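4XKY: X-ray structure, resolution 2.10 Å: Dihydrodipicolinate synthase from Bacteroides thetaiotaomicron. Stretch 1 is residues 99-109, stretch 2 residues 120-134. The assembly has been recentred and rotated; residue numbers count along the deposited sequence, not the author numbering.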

# COMPACT_ATOMS: atom_id res chain seq x y z
N GLY A 99 -36.72 10.32 -12.65
CA GLY A 99 -37.51 9.66 -11.64
C GLY A 99 -36.77 8.67 -10.76
O GLY A 99 -37.40 7.85 -10.12
N ALA A 100 -35.44 8.75 -10.69
CA ALA A 100 -34.70 7.90 -9.74
C ALA A 100 -35.06 8.37 -8.35
O ALA A 100 -35.54 9.49 -8.18
CB ALA A 100 -33.19 8.00 -9.95
N ASP A 101 -34.78 7.54 -7.35
CA ASP A 101 -35.14 7.83 -5.96
C ASP A 101 -34.00 8.24 -5.06
O ASP A 101 -34.22 8.89 -4.03
CB ASP A 101 -35.81 6.59 -5.39
CG ASP A 101 -37.01 6.16 -6.21
OD1 ASP A 101 -36.84 5.44 -7.24
OD2 ASP A 101 -38.11 6.58 -5.84
N ALA A 102 -32.79 7.88 -5.41
CA ALA A 102 -31.67 8.23 -4.58
C ALA A 102 -30.40 8.17 -5.37
O ALA A 102 -30.35 7.55 -6.43
CB ALA A 102 -31.61 7.31 -3.37
N VAL A 103 -29.36 8.81 -4.84
CA VAL A 103 -28.05 8.79 -5.42
C VAL A 103 -27.08 8.19 -4.40
O VAL A 103 -27.34 8.19 -3.19
CB VAL A 103 -27.61 10.18 -5.90
CG1 VAL A 103 -28.49 10.61 -7.06
CG2 VAL A 103 -27.63 11.21 -4.77
N VAL A 104 -25.98 7.65 -4.92
CA VAL A 104 -24.98 6.94 -4.13
C VAL A 104 -23.65 7.60 -4.47
O VAL A 104 -23.34 7.79 -5.64
CB VAL A 104 -24.94 5.45 -4.50
CG1 VAL A 104 -23.99 4.68 -3.60
CG2 VAL A 104 -26.34 4.86 -4.40
N SER A 105 -22.86 7.95 -3.46
CA SER A 105 -21.68 8.75 -3.71
C SER A 105 -20.50 8.38 -2.83
O SER A 105 -20.64 8.28 -1.61
CB SER A 105 -22.01 10.21 -3.45
OG SER A 105 -20.83 10.94 -3.18
N ALA A 106 -19.34 8.21 -3.46
CA ALA A 106 -18.07 8.11 -2.76
C ALA A 106 -17.25 9.34 -3.11
O ALA A 106 -17.33 9.82 -4.24
CB ALA A 106 -17.31 6.87 -3.19
N PRO A 107 -16.45 9.83 -2.18
CA PRO A 107 -15.57 10.93 -2.57
C PRO A 107 -14.50 10.42 -3.52
O PRO A 107 -14.14 9.24 -3.48
CB PRO A 107 -14.97 11.39 -1.24
CG PRO A 107 -14.99 10.16 -0.38
CD PRO A 107 -16.11 9.28 -0.85
N PRO A 108 -14.01 11.29 -4.40
CA PRO A 108 -13.05 10.88 -5.42
C PRO A 108 -11.76 10.37 -4.77
O PRO A 108 -11.39 10.87 -3.71
CB PRO A 108 -12.79 12.18 -6.19
CG PRO A 108 -13.05 13.25 -5.20
CD PRO A 108 -14.23 12.74 -4.42
N TYR A 109 -11.09 9.40 -5.38
CA TYR A 109 -9.98 8.71 -4.69
C TYR A 109 -8.87 9.63 -4.17
O TYR A 109 -8.38 9.45 -3.06
CB TYR A 109 -9.37 7.59 -5.55
CG TYR A 109 -8.48 8.01 -6.70
CD1 TYR A 109 -7.09 8.02 -6.56
CD2 TYR A 109 -9.01 8.35 -7.95
CE1 TYR A 109 -6.26 8.39 -7.61
CE2 TYR A 109 -8.19 8.72 -9.00
CZ TYR A 109 -6.82 8.74 -8.83
OH TYR A 109 -5.99 9.10 -9.87
N GLU A 120 -16.45 17.95 5.16
CA GLU A 120 -16.63 19.19 4.41
C GLU A 120 -17.01 18.89 2.96
O GLU A 120 -17.75 19.64 2.35
CB GLU A 120 -15.39 20.10 4.48
CG GLU A 120 -14.38 19.93 3.33
CD GLU A 120 -13.49 21.15 3.10
OE1 GLU A 120 -13.91 22.30 3.39
OE2 GLU A 120 -12.37 20.97 2.60
N PHE A 121 -16.47 17.80 2.40
CA PHE A 121 -16.84 17.37 1.06
C PHE A 121 -18.34 17.20 0.95
O PHE A 121 -18.97 17.76 0.06
CB PHE A 121 -16.17 16.05 0.71
CG PHE A 121 -16.56 15.54 -0.64
CD1 PHE A 121 -15.88 15.94 -1.77
CD2 PHE A 121 -17.65 14.71 -0.78
CE1 PHE A 121 -16.26 15.50 -3.02
CE2 PHE A 121 -18.04 14.27 -2.03
CZ PHE A 121 -17.35 14.67 -3.16
N TYR A 122 -18.92 16.43 1.86
CA TYR A 122 -20.36 16.20 1.86
C TYR A 122 -21.17 17.41 2.23
O TYR A 122 -22.26 17.59 1.70
CB TYR A 122 -20.69 14.98 2.72
CG TYR A 122 -20.32 13.78 1.93
CD1 TYR A 122 -21.08 13.41 0.82
CD2 TYR A 122 -19.17 13.08 2.20
CE1 TYR A 122 -20.72 12.35 0.03
CE2 TYR A 122 -18.80 11.99 1.41
CZ TYR A 122 -19.57 11.64 0.33
OH TYR A 122 -19.23 10.56 -0.47
N GLU A 123 -20.63 18.27 3.10
CA GLU A 123 -21.31 19.52 3.42
C GLU A 123 -21.45 20.43 2.21
O GLU A 123 -22.48 21.07 2.04
CB GLU A 123 -20.65 20.25 4.60
CG GLU A 123 -21.15 19.74 5.95
CD GLU A 123 -20.43 20.34 7.15
OE1 GLU A 123 -19.78 21.41 7.02
OE2 GLU A 123 -20.53 19.75 8.24
N HIS A 124 -20.44 20.50 1.36
CA HIS A 124 -20.53 21.26 0.11
C HIS A 124 -21.35 20.53 -0.97
O HIS A 124 -21.99 21.17 -1.82
CB HIS A 124 -19.14 21.55 -0.45
CG HIS A 124 -18.27 22.38 0.45
ND1 HIS A 124 -18.77 23.37 1.27
CD2 HIS A 124 -16.93 22.40 0.62
CE1 HIS A 124 -17.78 23.94 1.93
NE2 HIS A 124 -16.65 23.37 1.55
N LEU A 125 -21.33 19.19 -0.97
CA LEU A 125 -22.03 18.45 -2.01
C LEU A 125 -23.55 18.51 -1.79
O LEU A 125 -24.31 18.73 -2.74
CB LEU A 125 -21.55 16.99 -2.09
CG LEU A 125 -22.24 16.12 -3.16
CD1 LEU A 125 -21.99 16.64 -4.57
CD2 LEU A 125 -21.83 14.66 -3.05
N LEU A 126 -23.97 18.31 -0.54
CA LEU A 126 -25.38 18.06 -0.23
C LEU A 126 -26.37 19.12 -0.73
O LEU A 126 -27.37 18.76 -1.34
CB LEU A 126 -25.58 17.78 1.27
CG LEU A 126 -25.17 16.36 1.68
CD1 LEU A 126 -24.96 16.27 3.17
CD2 LEU A 126 -26.18 15.33 1.23
N PRO A 127 -26.08 20.41 -0.53
CA PRO A 127 -27.03 21.42 -1.05
C PRO A 127 -27.24 21.37 -2.57
O PRO A 127 -28.21 21.90 -3.07
CB PRO A 127 -26.37 22.77 -0.67
CG PRO A 127 -25.45 22.45 0.46
CD PRO A 127 -24.98 21.03 0.23
N GLN A 128 -26.31 20.75 -3.28
CA GLN A 128 -26.37 20.70 -4.74
C GLN A 128 -27.15 19.52 -5.28
O GLN A 128 -27.36 19.45 -6.48
CB GLN A 128 -24.94 20.62 -5.32
CG GLN A 128 -23.99 21.68 -4.81
CD GLN A 128 -22.67 21.64 -5.53
OE1 GLN A 128 -22.64 21.78 -6.75
NE2 GLN A 128 -21.58 21.42 -4.80
N LEU A 129 -27.53 18.57 -4.43
CA LEU A 129 -28.15 17.31 -4.90
C LEU A 129 -29.67 17.38 -4.77
O LEU A 129 -30.16 17.87 -3.78
CB LEU A 129 -27.69 16.14 -4.05
CG LEU A 129 -26.19 15.89 -3.98
CD1 LEU A 129 -25.94 14.68 -3.11
CD2 LEU A 129 -25.63 15.70 -5.36
N PRO A 130 -30.42 16.88 -5.76
CA PRO A 130 -31.88 16.93 -5.70
C PRO A 130 -32.54 15.63 -5.19
O PRO A 130 -33.76 15.51 -5.26
CB PRO A 130 -32.24 17.17 -7.16
CG PRO A 130 -31.23 16.35 -7.88
CD PRO A 130 -29.95 16.51 -7.10
N LEU A 131 -31.75 14.68 -4.70
CA LEU A 131 -32.27 13.41 -4.18
C LEU A 131 -31.54 13.02 -2.90
O LEU A 131 -30.41 13.47 -2.66
CB LEU A 131 -32.10 12.31 -5.23
CG LEU A 131 -32.91 12.41 -6.53
CD1 LEU A 131 -32.43 11.40 -7.55
CD2 LEU A 131 -34.42 12.28 -6.32
N PRO A 132 -32.16 12.14 -2.07
CA PRO A 132 -31.46 11.63 -0.89
C PRO A 132 -30.18 10.90 -1.28
O PRO A 132 -30.05 10.44 -2.42
CB PRO A 132 -32.45 10.64 -0.28
CG PRO A 132 -33.78 10.97 -0.85
CD PRO A 132 -33.55 11.64 -2.17
N LEU A 133 -29.24 10.80 -0.35
CA LEU A 133 -27.93 10.29 -0.65
C LEU A 133 -27.58 9.09 0.19
O LEU A 133 -27.86 9.08 1.37
CB LEU A 133 -26.91 11.39 -0.37
CG LEU A 133 -25.44 10.99 -0.50
CD1 LEU A 133 -25.14 10.73 -1.95
CD2 LEU A 133 -24.50 12.07 -0.01
N PHE A 134 -26.93 8.10 -0.43
CA PHE A 134 -26.23 7.02 0.29
C PHE A 134 -24.74 7.31 0.17
O PHE A 134 -24.24 7.62 -0.92
CB PHE A 134 -26.51 5.63 -0.32
CG PHE A 134 -27.90 5.11 -0.05
CD1 PHE A 134 -28.14 4.20 0.98
CD2 PHE A 134 -28.97 5.56 -0.80
CE1 PHE A 134 -29.42 3.73 1.23
CE2 PHE A 134 -30.26 5.12 -0.55
CZ PHE A 134 -30.48 4.21 0.47

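Two parallel strands, 102-105 and the one that begins at Leu133, form the backbone of this contact. Three hydrogen bonds join them in the alternating pattern of parallel pairing: Val103 N donates to Pro132 O (3.0 Å), Val103 O accepts from Phe134 N (2.8 Å), and Ser105 N donates to Phe134 O (2.9 Å). Val103 thus spends both its NH and its carbonyl on the neighbouring chain. Pro132 has no NH for Asp101 O, which lies 3.4 Å from Pro132 CD; the ladder stops there. The CA hydrogens add weaker contacts, as between Leu133 CA and Val103 O (3.3 Å).

A fourth hydrogen bond ties the strand to the helix. The side chain of Tyr122 leaves the helix sideways, yet its length carries OH to Ser105 O, 2.9 Å away. Ser105, small and pointing toward the second stretch, also places OG 3.2 Å from Tyr122 OH, while its CB packs 3.5 Å from Leu133 CD1.

Apolar side chains fill the remaining space. On one face of the sheet, Val103 is a hub whose branches divide the work: CG1 lies 4.0 Å from Leu131 CD1, whereas CG2 meets Leu133 CD1 (3.8 Å) and Leu129 CD1 (4.2 Å). A beta-branched residue suits both the extended backbone and this buried position. On the other face, Val104 CG2 approaches Phe134 CB (4.2 Å), and the edge of the Phe134 ring reaches Ala102, with CE2 3.8 Å from CB; the small methyl brings apolar surface to the ring.

Beyond the strand, prolines meet the helix. Pro107 CB sits over the face of the Phe121 ring, 4.3 Å from its centroid, in a CH-pi contact, and Pro108 CD lies 3.7 Å from Phe121 CE1. Rigid, apolar proline rings suit this buried aromatic surface. Altogether the two stretches bury 692 Å², counting both sides.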